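Local coordinates for protein catalase-3 (Neurospora crassa, PDB 4AJ9) that breaks down hydrogen peroxide to oxygen and water at a heme group and so probably shields cells from its toxic effects, at residues 298-303 with 515-520; 227-232 with 274-279; 190-195 with 446-451; 234-239 with 519-524. All blocks are in the same frame, centred on the assembly; numbering follows the deposited sequence.

Interaction 1. Residues 298-303 with 515-520; sequences PEEFAP and VTRGVS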
loop_
_atom_site.group_PDB
_atom_site.type_symbol
_atom_site.label_atom_id
_atom_site.label_comp_id
_atom_site.label_asym_id
_atom_site.label_seq_id
_atom_site.Cartn_x
_atom_site.Cartn_y
_atom_site.Cartn_z
ATOM N N PRO C 298 -3.671 -24.759 37.966
ATOM C CA PRO C 298 -3.451 -24.370 39.362
ATOM C C PRO C 298 -2.019 -24.660 39.800
ATOM O O PRO C 298 -1.484 -25.719 39.480
ATOM C CB PRO C 298 -4.442 -25.251 40.117
ATOM C CG PRO C 298 -5.576 -25.395 39.157
ATOM C CD PRO C 298 -4.944 -25.485 37.791
ATOM N N GLU C 299 -1.398 -23.721 40.506
ATOM C CA GLU C 299 -0.011 -23.881 40.920
ATOM C C GLU C 299 0.167 -24.999 41.938
ATOM O O GLU C 299 1.279 -25.468 42.158
ATOM C CB GLU C 299 0.538 -22.566 41.472
ATOM C CG GLU C 299 0.828 -21.561 40.362
ATOM C CD GLU C 299 1.282 -20.232 40.881
ATOM O OE1 GLU C 299 2.085 -20.213 41.840
ATOM O OE2 GLU C 299 0.828 -19.209 40.322
ATOM N N GLU C 300 -0.933 -25.421 42.548
ATOM C CA GLU C 300 -0.895 -26.530 43.494
ATOM C C GLU C 300 -0.521 -27.817 42.776
ATOM O O GLU C 300 0.060 -28.718 43.375
ATOM C CB GLU C 300 -2.250 -26.706 44.195
ATOM C CG GLU C 300 -2.581 -25.635 45.224
ATOM C CD GLU C 300 -3.126 -24.356 44.605
ATOM O OE1 GLU C 300 -3.599 -24.397 43.454
ATOM O OE2 GLU C 300 -3.083 -23.306 45.280
ATOM N N PHE C 301 -0.873 -27.901 41.494
ATOM C CA PHE C 301 -0.609 -29.098 40.692
ATOM C C PHE C 301 0.769 -29.068 40.045
ATOM O O PHE C 301 1.396 -30.106 39.847
ATOM C CB PHE C 301 -1.659 -29.253 39.585
ATOM C CG PHE C 301 -3.076 -29.321 40.082
ATOM C CD1 PHE C 301 -3.364 -29.795 41.349
ATOM C CD2 PHE C 301 -4.124 -28.917 39.270
ATOM C CE1 PHE C 301 -4.671 -29.853 41.798
ATOM C CE2 PHE C 301 -5.436 -28.981 39.711
ATOM C CZ PHE C 301 -5.709 -29.448 40.975
ATOM N N ALA C 302 1.225 -27.872 39.688
ATOM C CA ALA C 302 2.515 -27.704 39.022
ATOM C C ALA C 302 3.048 -26.331 39.386
ATOM O O ALA C 302 2.572 -25.314 38.866
ATOM C CB ALA C 302 2.362 -27.838 37.516
ATOM N N PRO C 303 4.016 -26.296 40.308
ATOM C CA PRO C 303 4.564 -25.054 40.858
ATOM C C PRO C 303 5.394 -24.311 39.821
ATOM O O PRO C 303 5.890 -24.932 38.880
ATOM C CB PRO C 303 5.470 -25.546 41.984
ATOM C CG PRO C 303 5.902 -26.901 41.536
ATOM C CD PRO C 303 4.705 -27.486 40.834
ATOM N N VAL C 515 -10.168 -23.399 45.912
ATOM C CA VAL C 515 -9.417 -22.155 45.830
ATOM C C VAL C 515 -8.023 -22.472 45.309
ATOM O O VAL C 515 -7.549 -23.597 45.440
ATOM C CB VAL C 515 -9.278 -21.500 47.203
ATOM C CG1 VAL C 515 -10.649 -21.130 47.762
ATOM C CG2 VAL C 515 -8.552 -22.434 48.150
ATOM N N THR C 516 -7.368 -21.482 44.719
ATOM C CA THR C 516 -5.999 -21.661 44.243
ATOM C C THR C 516 -5.191 -20.399 44.517
ATOM O O THR C 516 -5.743 -19.309 44.579
ATOM C CB THR C 516 -5.953 -22.008 42.742
ATOM O OG1 THR C 516 -4.604 -22.295 42.363
ATOM C CG2 THR C 516 -6.498 -20.854 41.890
ATOM N N ARG C 517 -3.886 -20.555 44.694
ATOM C CA ARG C 517 -3.027 -19.431 45.027
ATOM C C ARG C 517 -2.575 -18.681 43.788
ATOM O O ARG C 517 -2.655 -19.188 42.668
ATOM C CB ARG C 517 -1.779 -19.909 45.773
ATOM C CG ARG C 517 -0.804 -20.729 44.912
ATOM C CD ARG C 517 0.469 -21.040 45.700
ATOM N NE ARG C 517 1.476 -21.763 44.925
ATOM C CZ ARG C 517 1.798 -23.040 45.121
ATOM N NH1 ARG C 517 1.187 -23.741 46.069
ATOM N NH2 ARG C 517 2.735 -23.620 44.375
ATOM N N GLY C 518 -2.075 -17.474 43.997
ATOM C CA GLY C 518 -1.397 -16.762 42.932
ATOM C C GLY C 518 -2.279 -15.973 41.982
ATOM O O GLY C 518 -1.783 -15.475 40.971
ATOM N N VAL C 519 -3.572 -15.844 42.281
ATOM C CA VAL C 519 -4.444 -15.098 41.374
ATOM C C VAL C 519 -4.962 -13.795 41.982
ATOM O O VAL C 519 -5.491 -12.926 41.272
ATOM C CB VAL C 519 -5.610 -15.975 40.825
ATOM C CG1 VAL C 519 -5.053 -17.186 40.065
ATOM C CG2 VAL C 519 -6.507 -16.423 41.942
ATOM N N SER C 520 -4.798 -13.655 43.295
ATOM C CA SER C 520 -5.217 -12.442 43.999
ATOM C C SER C 520 -4.188 -11.309 43.884
ATOM O O SER C 520 -2.983 -11.551 43.827
ATOM C CB SER C 520 -5.500 -12.748 45.475
ATOM O OG SER C 520 -5.623 -11.558 46.244
HETATM O O HOH W 1 4.122 -22.067 42.396
HETATM O O HOH W 2 -2.763 -21.307 40.951
HETATM O O HOH W 3 0.404 -16.620 39.546
#
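The turn carrying E299 and E300, just ahead of strand 305-314 of the catalase beta-barrel, meets T516 and R517 on the long loop that leads to the first strand of the C-terminal domain, 533-537. E300, bent at CD (chi2 81°), reaches across with both carboxylate oxygens. Its OE1 accepts from T516 OG1 at 2.6 Å and its OE2 from the backbone N of R517 at 2.9 Å, each on a syn lone pair. R517 reaches over the turn, E299 C lying against one guanidinium face, toward its rim. It crosses the side chain of E299 at about a right angle, carboxylate and guanidinium planes 84° apart, and the salt bridge from E299 OE1 to R517 NE is a long 3.5 Å. A water in the guanidinium plane links R517 NH2 to the same OE1. Two bonds thus fix the rotation of the E300 carboxylate, while the R517 charge beside both glutamates would probably favour their ionised forms.

Interaction 2. Residues 227-232 with 274-279; sequences KWHWKT and AVQLID
K227 and H229 pair with Q276 and A274 through the backbone, four hydrogen bonds in two antiparallel hydrogen-bonded pairs. K227 N reaches Q276 O and Q276 N reaches K227 O, both at 3.1 Å; H229 N to A274 O and A274 N to H229 O are tighter, both at 2.8 Å. Between them W228 and V275 form a non-hydrogen-bonded pair, where V275 CA approaches K227 O to 3.2 Å in a CH...O contact.

Polar side chains meet on the face that holds K227, H229, A274 and Q276. H229 NE2 donates to Q276 OE1 at 2.8 Å, arriving from above the amide plane, with ring and amide planes 82° apart. The other end of that amide, NE2, is taken up by A302 O and L297 O, so the glutamine is held at both of its polar atoms. An alanine in place of H229 would probably leave Q276 OE1 without this donor and the amide freer to turn.

On the other face the contact is apolar: W228 and V275 lie side by side, pointing the same way, W228 CE3 3.5 Å from V275 CG1. W228 also meets F214.

The two strands run 152° apart, a twisted antiparallel pairing that belongs to the curled beta-barrel of the heme catalases.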
loop_
_atom_site.group_PDB
_atom_site.type_symbol
_atom_site.label_atom_id
_atom_site.label_comp_id
_atom_site.label_asym_id
_atom_site.label_seq_id
_atom_site.Cartn_x
_atom_site.Cartn_y
_atom_site.Cartn_z
ATOM N N LYS C 227 3.875 -23.879 30.428
ATOM C CA LYS C 227 3.197 -22.579 30.532
ATOM C C LYS C 227 4.238 -21.519 30.884
ATOM O O LYS C 227 5.035 -21.714 31.814
ATOM C CB LYS C 227 2.102 -22.592 31.616
ATOM C CG LYS C 227 0.933 -23.547 31.361
ATOM C CD LYS C 227 0.056 -23.078 30.205
ATOM C CE LYS C 227 -1.349 -23.680 30.292
ATOM N NZ LYS C 227 -2.160 -23.433 29.063
ATOM N N TRP C 228 4.233 -20.404 30.153
ATOM C CA TRP C 228 5.136 -19.291 30.453
ATOM C C TRP C 228 4.488 -18.332 31.433
ATOM O O TRP C 228 3.313 -17.947 31.265
ATOM C CB TRP C 228 5.482 -18.489 29.188
ATOM C CG TRP C 228 6.209 -19.221 28.118
ATOM C CD1 TRP C 228 5.720 -19.576 26.890
ATOM C CD2 TRP C 228 7.577 -19.653 28.144
ATOM N NE1 TRP C 228 6.696 -20.210 26.160
ATOM C CE2 TRP C 228 7.846 -20.262 26.905
ATOM C CE3 TRP C 228 8.602 -19.570 29.093
ATOM C CZ2 TRP C 228 9.092 -20.810 26.598
ATOM C CZ3 TRP C 228 9.840 -20.109 28.783
ATOM C CH2 TRP C 228 10.074 -20.719 27.551
ATOM N N HIS C 229 5.263 -17.916 32.432
ATOM C CA HIS C 229 4.800 -16.947 33.422
ATOM C C HIS C 229 5.849 -15.863 33.604
ATOM O O HIS C 229 7.046 -16.155 33.664
ATOM C CB HIS C 229 4.583 -17.606 34.788
ATOM C CG HIS C 229 3.514 -18.651 34.808
ATOM N ND1 HIS C 229 2.362 -18.521 35.555
ATOM C CD2 HIS C 229 3.434 -19.859 34.201
ATOM C CE1 HIS C 229 1.618 -19.603 35.405
ATOM N NE2 HIS C 229 2.240 -20.426 34.581
ATOM N N TRP C 230 5.405 -14.612 33.688
ATOM C CA TRP C 230 6.280 -13.530 34.126
ATOM C C TRP C 230 5.783 -13.079 35.487
ATOM O O TRP C 230 4.616 -12.725 35.630
ATOM C CB TRP C 230 6.228 -12.326 33.174
ATOM C CG TRP C 230 6.859 -12.509 31.814
ATOM C CD1 TRP C 230 6.213 -12.594 30.612
ATOM C CD2 TRP C 230 8.259 -12.570 31.522
ATOM N NE1 TRP C 230 7.132 -12.717 29.593
ATOM C CE2 TRP C 230 8.392 -12.706 30.127
ATOM C CE3 TRP C 230 9.413 -12.523 32.309
ATOM C CZ2 TRP C 230 9.631 -12.809 29.503
ATOM C CZ3 TRP C 230 10.642 -12.622 31.691
ATOM C CH2 TRP C 230 10.744 -12.753 30.295
ATOM N N LYS C 231 6.667 -13.075 36.476
ATOM C CA LYS C 231 6.304 -12.703 37.838
ATOM C C LYS C 231 6.917 -11.347 38.153
ATOM O O LYS C 231 8.134 -11.188 38.151
ATOM C CB LYS C 231 6.800 -13.760 38.831
ATOM C CG LYS C 231 6.215 -15.157 38.613
ATOM C CD LYS C 231 4.703 -15.168 38.781
ATOM C CE LYS C 231 4.295 -14.997 40.226
ATOM N NZ LYS C 231 2.812 -14.851 40.370
ATOM N N THR C 232 6.078 -10.352 38.403
ATOM C CA THR C 232 6.602 -9.008 38.612
ATOM C C THR C 232 7.387 -8.919 39.924
ATOM O O THR C 232 6.906 -9.340 40.982
ATOM C CB THR C 232 5.495 -7.936 38.572
ATOM O OG1 THR C 232 6.038 -6.686 39.002
ATOM C CG2 THR C 232 4.335 -8.321 39.479
ATOM N N ALA C 274 9.228 -17.678 34.658
ATOM C CA ALA C 274 9.005 -18.957 35.309
ATOM C C ALA C 274 8.167 -19.828 34.394
ATOM O O ALA C 274 7.458 -19.318 33.519
ATOM C CB ALA C 274 8.310 -18.758 36.646
ATOM N N VAL C 275 8.251 -21.138 34.592
ATOM C CA VAL C 275 7.478 -22.080 33.789
ATOM C C VAL C 275 6.779 -23.114 34.662
ATOM O O VAL C 275 7.257 -23.480 35.739
ATOM C CB VAL C 275 8.367 -22.862 32.798
ATOM C CG1 VAL C 275 8.878 -21.943 31.672
ATOM C CG2 VAL C 275 9.521 -23.532 33.533
ATOM N N GLN C 276 5.639 -23.583 34.189
ATOM C CA GLN C 276 5.082 -24.819 34.705
ATOM C C GLN C 276 5.446 -25.865 33.669
ATOM O O GLN C 276 5.355 -25.602 32.480
ATOM C CB GLN C 276 3.570 -24.700 34.858
ATOM C CG GLN C 276 3.158 -23.732 35.963
ATOM C CD GLN C 276 1.655 -23.555 36.049
ATOM O OE1 GLN C 276 1.048 -22.887 35.208
ATOM N NE2 GLN C 276 1.044 -24.148 37.070
ATOM N N LEU C 277 5.881 -27.037 34.115
ATOM C CA LEU C 277 6.284 -28.090 33.196
ATOM C C LEU C 277 5.392 -29.319 33.387
ATOM O O LEU C 277 5.223 -29.799 34.504
ATOM C CB LEU C 277 7.765 -28.433 33.405
ATOM C CG LEU C 277 8.709 -27.266 33.085
ATOM C CD1 LEU C 277 10.157 -27.518 33.515
ATOM C CD2 LEU C 277 8.636 -26.955 31.594
ATOM N N ILE C 278 4.800 -29.812 32.300
ATOM C CA ILE C 278 3.897 -30.955 32.399
ATOM C C ILE C 278 4.316 -32.089 31.454
ATOM O O ILE C 278 4.664 -31.848 30.299
ATOM C CB ILE C 278 2.420 -30.552 32.123
ATOM C CG1 ILE C 278 2.017 -29.316 32.942
ATOM C CG2 ILE C 278 1.472 -31.716 32.453
ATOM C CD1 ILE C 278 2.362 -27.985 32.300
ATOM N N ASP C 279 4.297 -33.322 31.953
ATOM C CA ASP C 279 4.541 -34.499 31.114
ATOM C C ASP C 279 3.557 -34.546 29.946
ATOM O O ASP C 279 2.377 -34.244 30.109
ATOM C CB ASP C 279 4.362 -35.783 31.928
ATOM C CG ASP C 279 5.417 -35.948 33.012
ATOM O OD1 ASP C 279 6.521 -35.370 32.874
ATOM O OD2 ASP C 279 5.135 -36.679 33.986
#

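Interaction 3. Residues 190-195 with 446-451; sequences LFWAMS and RLFFNS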
loop_
_atom_site.group_PDB
_atom_site.type_symbol
_atom_site.label_atom_id
_atom_site.label_comp_id
_atom_site.label_asym_id
_atom_site.label_seq_id
_atom_site.Cartn_x
_atom_site.Cartn_y
_atom_site.Cartn_z
ATOM N N LEU C 190 -13.435 -12.889 31.229
ATOM C CA LEU C 190 -14.272 -11.779 31.659
ATOM C C LEU C 190 -14.092 -11.491 33.162
ATOM O O LEU C 190 -13.866 -10.349 33.560
ATOM C CB LEU C 190 -15.741 -12.045 31.314
ATOM C CG LEU C 190 -16.756 -10.965 31.704
ATOM C CD1 LEU C 190 -16.474 -9.617 31.010
ATOM C CD2 LEU C 190 -18.162 -11.456 31.404
ATOM N N PHE C 191 -14.177 -12.527 33.992
ATOM C CA PHE C 191 -14.003 -12.367 35.441
ATOM C C PHE C 191 -12.647 -11.746 35.788
ATOM O O PHE C 191 -12.547 -10.884 36.665
ATOM C CB PHE C 191 -14.195 -13.713 36.163
ATOM C CG PHE C 191 -15.611 -13.967 36.608
ATOM C CD1 PHE C 191 -16.658 -13.912 35.702
ATOM C CD2 PHE C 191 -15.898 -14.225 37.939
ATOM C CE1 PHE C 191 -17.959 -14.124 36.116
ATOM C CE2 PHE C 191 -17.198 -14.436 38.358
ATOM C CZ PHE C 191 -18.229 -14.382 37.446
ATOM N N TRP C 192 -11.597 -12.184 35.102
ATOM C CA TRP C 192 -10.276 -11.606 35.314
ATOM C C TRP C 192 -10.264 -10.125 34.915
ATOM O O TRP C 192 -9.658 -9.290 35.596
ATOM C CB TRP C 192 -9.216 -12.348 34.497
ATOM C CG TRP C 192 -8.747 -13.681 35.079
ATOM C CD1 TRP C 192 -9.342 -14.901 34.913
ATOM C CD2 TRP C 192 -7.573 -13.915 35.885
ATOM N NE1 TRP C 192 -8.617 -15.875 35.567
ATOM C CE2 TRP C 192 -7.530 -15.299 36.166
ATOM C CE3 TRP C 192 -6.553 -13.095 36.378
ATOM C CZ2 TRP C 192 -6.515 -15.879 36.931
ATOM C CZ3 TRP C 192 -5.549 -13.670 37.150
ATOM C CH2 TRP C 192 -5.536 -15.054 37.411
ATOM N N ALA C 193 -10.917 -9.805 33.799
ATOM C CA ALA C 193 -10.938 -8.418 33.320
ATOM C C ALA C 193 -11.773 -7.534 34.253
ATOM O O ALA C 193 -11.550 -6.324 34.345
ATOM C CB ALA C 193 -11.475 -8.353 31.881
ATOM N N MET C 194 -12.738 -8.148 34.940
ATOM C CA MET C 194 -13.555 -7.440 35.930
ATOM C C MET C 194 -12.863 -7.336 37.290
ATOM O O MET C 194 -13.382 -6.696 38.198
ATOM C CB MET C 194 -14.918 -8.120 36.101
ATOM C CG MET C 194 -15.784 -8.130 34.848
ATOM S SD MET C 194 -16.240 -6.458 34.328
ATOM C CE MET C 194 -15.495 -6.389 32.692
ATOM N N SER C 195 -11.692 -7.962 37.428
ATOM C CA SER C 195 -10.921 -7.865 38.662
ATOM C C SER C 195 -9.869 -6.766 38.534
ATOM O O SER C 195 -9.912 -5.954 37.594
ATOM C CB SER C 195 -10.254 -9.208 38.994
ATOM O OG SER C 195 -9.101 -9.419 38.182
ATOM N N ARG C 446 -15.484 -19.917 38.475
ATOM C CA ARG C 446 -15.786 -20.121 39.891
ATOM C C ARG C 446 -14.516 -20.260 40.738
ATOM O O ARG C 446 -14.380 -19.609 41.770
ATOM C CB ARG C 446 -16.707 -21.325 40.089
ATOM C CG ARG C 446 -17.060 -21.583 41.549
ATOM C CD ARG C 446 -17.717 -20.374 42.192
ATOM N NE ARG C 446 -18.089 -20.664 43.575
ATOM C CZ ARG C 446 -19.272 -21.144 43.944
ATOM N NH1 ARG C 446 -20.218 -21.361 43.036
ATOM N NH2 ARG C 446 -19.515 -21.387 45.231
ATOM N N LEU C 447 -13.579 -21.091 40.287
ATOM C CA LEU C 447 -12.298 -21.238 40.970
ATOM C C LEU C 447 -11.621 -19.888 41.210
ATOM O O LEU C 447 -11.079 -19.629 42.288
ATOM C CB LEU C 447 -11.369 -22.156 40.160
ATOM C CG LEU C 447 -9.947 -22.379 40.681
ATOM C CD1 LEU C 447 -9.951 -23.117 42.020
ATOM C CD2 LEU C 447 -9.098 -23.142 39.660
ATOM N N PHE C 448 -11.638 -19.033 40.192
ATOM C CA PHE C 448 -10.973 -17.742 40.283
ATOM C C PHE C 448 -11.673 -16.835 41.293
ATOM O O PHE C 448 -11.037 -16.263 42.180
ATOM C CB PHE C 448 -10.910 -17.083 38.902
ATOM C CG PHE C 448 -10.452 -15.661 38.931
ATOM C CD1 PHE C 448 -9.109 -15.355 39.110
ATOM C CD2 PHE C 448 -11.364 -14.626 38.753
ATOM C CE1 PHE C 448 -8.680 -14.040 39.130
ATOM C CE2 PHE C 448 -10.947 -13.309 38.769
ATOM C CZ PHE C 448 -9.608 -13.010 38.962
ATOM N N PHE C 449 -12.988 -16.726 41.171
ATOM C CA PHE C 449 -13.760 -15.915 42.101
ATOM C C PHE C 449 -13.571 -16.385 43.558
ATOM O O PHE C 449 -13.377 -15.565 44.464
ATOM C CB PHE C 449 -15.236 -15.912 41.706
ATOM C CG PHE C 449 -16.079 -15.009 42.558
ATOM C CD1 PHE C 449 -16.175 -13.663 42.276
ATOM C CD2 PHE C 449 -16.766 -15.511 43.654
ATOM C CE1 PHE C 449 -16.949 -12.821 43.072
ATOM C CE2 PHE C 449 -17.540 -14.678 44.451
ATOM C CZ PHE C 449 -17.631 -13.334 44.159
ATOM N N ASN C 450 -13.631 -17.699 43.784
ATOM C CA ASN C 450 -13.391 -18.246 45.121
ATOM C C ASN C 450 -12.054 -17.835 45.702
ATOM O O ASN C 450 -11.878 -17.832 46.916
ATOM C CB ASN C 450 -13.411 -19.779 45.115
ATOM C CG ASN C 450 -14.780 -20.343 44.899
ATOM O OD1 ASN C 450 -15.776 -19.635 45.013
ATOM N ND2 ASN C 450 -14.845 -21.634 44.564
ATOM N N SER C 451 -11.091 -17.533 44.834
ATOM C CA SER C 451 -9.704 -17.385 45.261
ATOM C C SER C 451 -9.334 -15.929 45.520
ATOM O O SER C 451 -8.172 -15.610 45.736
ATOM C CB SER C 451 -8.760 -17.999 44.222
ATOM O OG SER C 451 -9.054 -19.376 44.022
#
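W192 and F448 stack face to face where helix 187-193 of the catalase domain packs on helix 443-450, the first of the four helices that follow the barrel domain in this family. The phenyl lies over the indole with CE1 above its centre, and the nearest atoms, F448 CD1 and W192 CE2, are 3.3 Å apart. The five-membered ring of W192 and the F448 ring have centroids 3.8 Å apart and planes inclined by 25°. F448 points toward the partner helix, with CG anti to the backbone N (chi1 170°). Beside the stack, F448 CD2 touches F191 CB at 3.9 Å, and S195 CB sits in the plane of the F448 ring at its edge, so that the phenyl is bordered by three residues of 190-195. The F191 ring itself turns to the next residue along: F449 CD1 comes to its edge, 4.1 Å from F191 CE2. F191 also meets L484 and I487 of helix 474-487, while W192 also touches V519. At the end of segment 190-195 the W192 carbonyl oxygen accepts twice, from S195 N and from S195 OG, the hydroxyl lying 2.6 Å away.

Interaction 4. Residues 234-239 with 519-524; sequences QGKAAL and VSIFNE
I521 lies against the backbone of K236 and A237, its CG2 touching K236 O at 3.6 Å and A237 CA at 3.8 Å. CG1 faces K236 CB, and CD1 reaches on to A238 CB at 4.1 Å. The same methyl of A238 is met by F522 CZ at 4.0 Å, so one small side chain receives the ends of two large ones. Replacing I521 by an alanine would remove both branches and is likely to open a gap beside the K236 carbonyl and A238. K236 bends at CE (chi3 -68°) and extends past I521; its NZ makes a weak hydrogen bond to S520 O at 3.3 Å, and a water that accepts from NZ also lies 2.8 Å from V519 O.

Two irregular segments join here. One, 234-239, connects strand 223-232 of the beta-barrel to helix 241-250; the other belongs to the loop leading to the C-terminal domain.

That loop is shaped by an ST motif, S520 OG accepting from N523 N at 3.0 Å. E456 of helix 454-468 holds it: OE2 takes the backbone N-H groups of I521 and F522, and OE1 bonds to S520 OG. In the other segment, A237 is bonded through its backbone to R201 and H205, and L239 to I199. The ammonium of K236 has further weak partners in G518 O and, as a long ion pair, D207.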
loop_
_atom_site.group_PDB
_atom_site.type_symbol
_atom_site.label_atom_id
_atom_site.label_comp_id
_atom_site.label_asym_id
_atom_site.label_seq_id
_atom_site.Cartn_x
_atom_site.Cartn_y
_atom_site.Cartn_z
ATOM N N GLN C 234 8.052 -6.158 41.164
ATOM C CA GLN C 234 7.497 -4.953 41.778
ATOM C C GLN C 234 6.215 -5.270 42.575
ATOM O O GLN C 234 5.757 -4.452 43.359
ATOM C CB GLN C 234 7.241 -3.858 40.723
ATOM C CG GLN C 234 8.511 -3.269 40.086
ATOM C CD GLN C 234 9.260 -4.254 39.198
ATOM O OE1 GLN C 234 10.463 -4.461 39.357
ATOM N NE2 GLN C 234 8.551 -4.858 38.247
ATOM N N GLY C 235 5.661 -6.468 42.382
ATOM C CA GLY C 235 4.404 -6.855 43.007
ATOM C C GLY C 235 3.185 -6.436 42.194
ATOM O O GLY C 235 3.206 -5.411 41.513
ATOM N N LYS C 236 2.120 -7.229 42.241
ATOM C CA LYS C 236 0.884 -6.847 41.555
ATOM C C LYS C 236 0.125 -5.759 42.326
ATOM O O LYS C 236 0.040 -5.804 43.550
ATOM C CB LYS C 236 -0.008 -8.068 41.327
ATOM C CG LYS C 236 0.508 -9.010 40.235
ATOM C CD LYS C 236 -0.426 -10.183 40.003
ATOM C CE LYS C 236 -0.436 -11.130 41.206
ATOM N NZ LYS C 236 -1.425 -12.226 41.031
ATOM N N ALA C 237 -0.408 -4.773 41.608
ATOM C CA ALA C 237 -1.169 -3.697 42.237
ATOM C C ALA C 237 -2.225 -3.200 41.270
ATOM O O ALA C 237 -2.007 -3.202 40.061
ATOM C CB ALA C 237 -0.240 -2.548 42.641
ATOM N N ALA C 238 -3.375 -2.782 41.792
ATOM C CA ALA C 238 -4.458 -2.300 40.937
ATOM C C ALA C 238 -5.149 -1.071 41.509
ATOM O O ALA C 238 -5.082 -0.792 42.705
ATOM C CB ALA C 238 -5.467 -3.402 40.690
ATOM N N LEU C 239 -5.811 -0.337 40.627
ATOM C CA LEU C 239 -6.566 0.840 40.996
ATOM C C LEU C 239 -7.971 0.402 41.403
ATOM O O LEU C 239 -8.263 -0.794 41.407
ATOM C CB LEU C 239 -6.640 1.763 39.781
ATOM C CG LEU C 239 -5.288 2.088 39.133
ATOM C CD1 LEU C 239 -5.465 2.910 37.846
ATOM C CD2 LEU C 239 -4.374 2.815 40.119
ATOM N N VAL C 519 -3.572 -15.844 42.281
ATOM C CA VAL C 519 -4.444 -15.098 41.374
ATOM C C VAL C 519 -4.962 -13.795 41.982
ATOM O O VAL C 519 -5.491 -12.926 41.272
ATOM C CB VAL C 519 -5.610 -15.975 40.825
ATOM C CG1 VAL C 519 -5.053 -17.186 40.065
ATOM C CG2 VAL C 519 -6.507 -16.423 41.942
ATOM N N SER C 520 -4.798 -13.655 43.295
ATOM C CA SER C 520 -5.217 -12.442 43.999
ATOM C C SER C 520 -4.188 -11.309 43.884
ATOM O O SER C 520 -2.983 -11.551 43.827
ATOM C CB SER C 520 -5.500 -12.748 45.475
ATOM O OG SER C 520 -5.623 -11.558 46.244
ATOM N N ILE C 521 -4.669 -10.071 43.847
ATOM C CA ILE C 521 -3.778 -8.914 43.865
ATOM C C ILE C 521 -3.720 -8.342 45.277
ATOM O O ILE C 521 -2.646 -8.064 45.815
ATOM C CB ILE C 521 -4.261 -7.822 42.886
ATOM C CG1 ILE C 521 -4.113 -8.298 41.433
ATOM C CG2 ILE C 521 -3.484 -6.527 43.106
ATOM C CD1 ILE C 521 -4.885 -7.448 40.442
ATOM N N PHE C 522 -4.894 -8.201 45.881
ATOM C CA PHE C 522 -5.041 -7.480 47.141
ATOM C C PHE C 522 -4.735 -8.301 48.402
ATOM O O PHE C 522 -4.686 -7.755 49.504
ATOM C CB PHE C 522 -6.440 -6.866 47.222
ATOM C CG PHE C 522 -6.683 -5.811 46.190
ATOM C CD1 PHE C 522 -6.197 -4.537 46.370
ATOM C CD2 PHE C 522 -7.374 -6.106 45.030
ATOM C CE1 PHE C 522 -6.407 -3.560 45.419
ATOM C CE2 PHE C 522 -7.589 -5.133 44.076
ATOM C CZ PHE C 522 -7.103 -3.857 44.275
ATOM N N ASN C 523 -4.510 -9.601 48.253
ATOM C CA ASN C 523 -4.195 -10.414 49.430
ATOM C C ASN C 523 -2.703 -10.396 49.779
ATOM O O ASN C 523 -2.222 -11.240 50.529
ATOM C CB ASN C 523 -4.702 -11.853 49.261
ATOM C CG ASN C 523 -3.776 -12.704 48.419
ATOM O OD1 ASN C 523 -2.977 -12.187 47.643
ATOM N ND2 ASN C 523 -3.880 -14.022 48.569
ATOM N N GLU C 524 -1.972 -9.428 49.243
ATOM C CA GLU C 524 -0.536 -9.376 49.476
ATOM C C GLU C 524 0.015 -7.961 49.310
ATOM O O GLU C 524 -0.374 -7.238 48.400
ATOM C CB GLU C 524 0.177 -10.345 48.534
ATOM C CG GLU C 524 1.667 -10.437 48.775
ATOM C CD GLU C 524 2.294 -11.651 48.114
ATOM O OE1 GLU C 524 1.813 -12.064 47.034
ATOM O OE2 GLU C 524 3.267 -12.195 48.683
HETATM O O HOH W 4 -4.038 -11.182 39.670
HETATM O O HOH W 5 0.324 -7.607 45.117
#

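In the fold
From the N terminus, interaction 3 opens first, at helix 187-193. Interactions 2 and 4 then open almost together, at the end of strand 223-232 and in the loop after it. Interaction 2 closes soonest, at 274-279, wholly within the span of interaction 3, and crosses interaction 4. Interaction 1 opens at 298-303, before 446-451 closes interaction 3, so those two cross; interaction 4 crosses interaction 3 as well. Interactions 1 and 4 finish on one loop and share V519 and S520. Interaction 2 joins two barrel strands, interaction 3 ties the catalase domain to the helices that follow it in the chain, and interactions 1 and 4 fasten the loop entering the C-terminal domain.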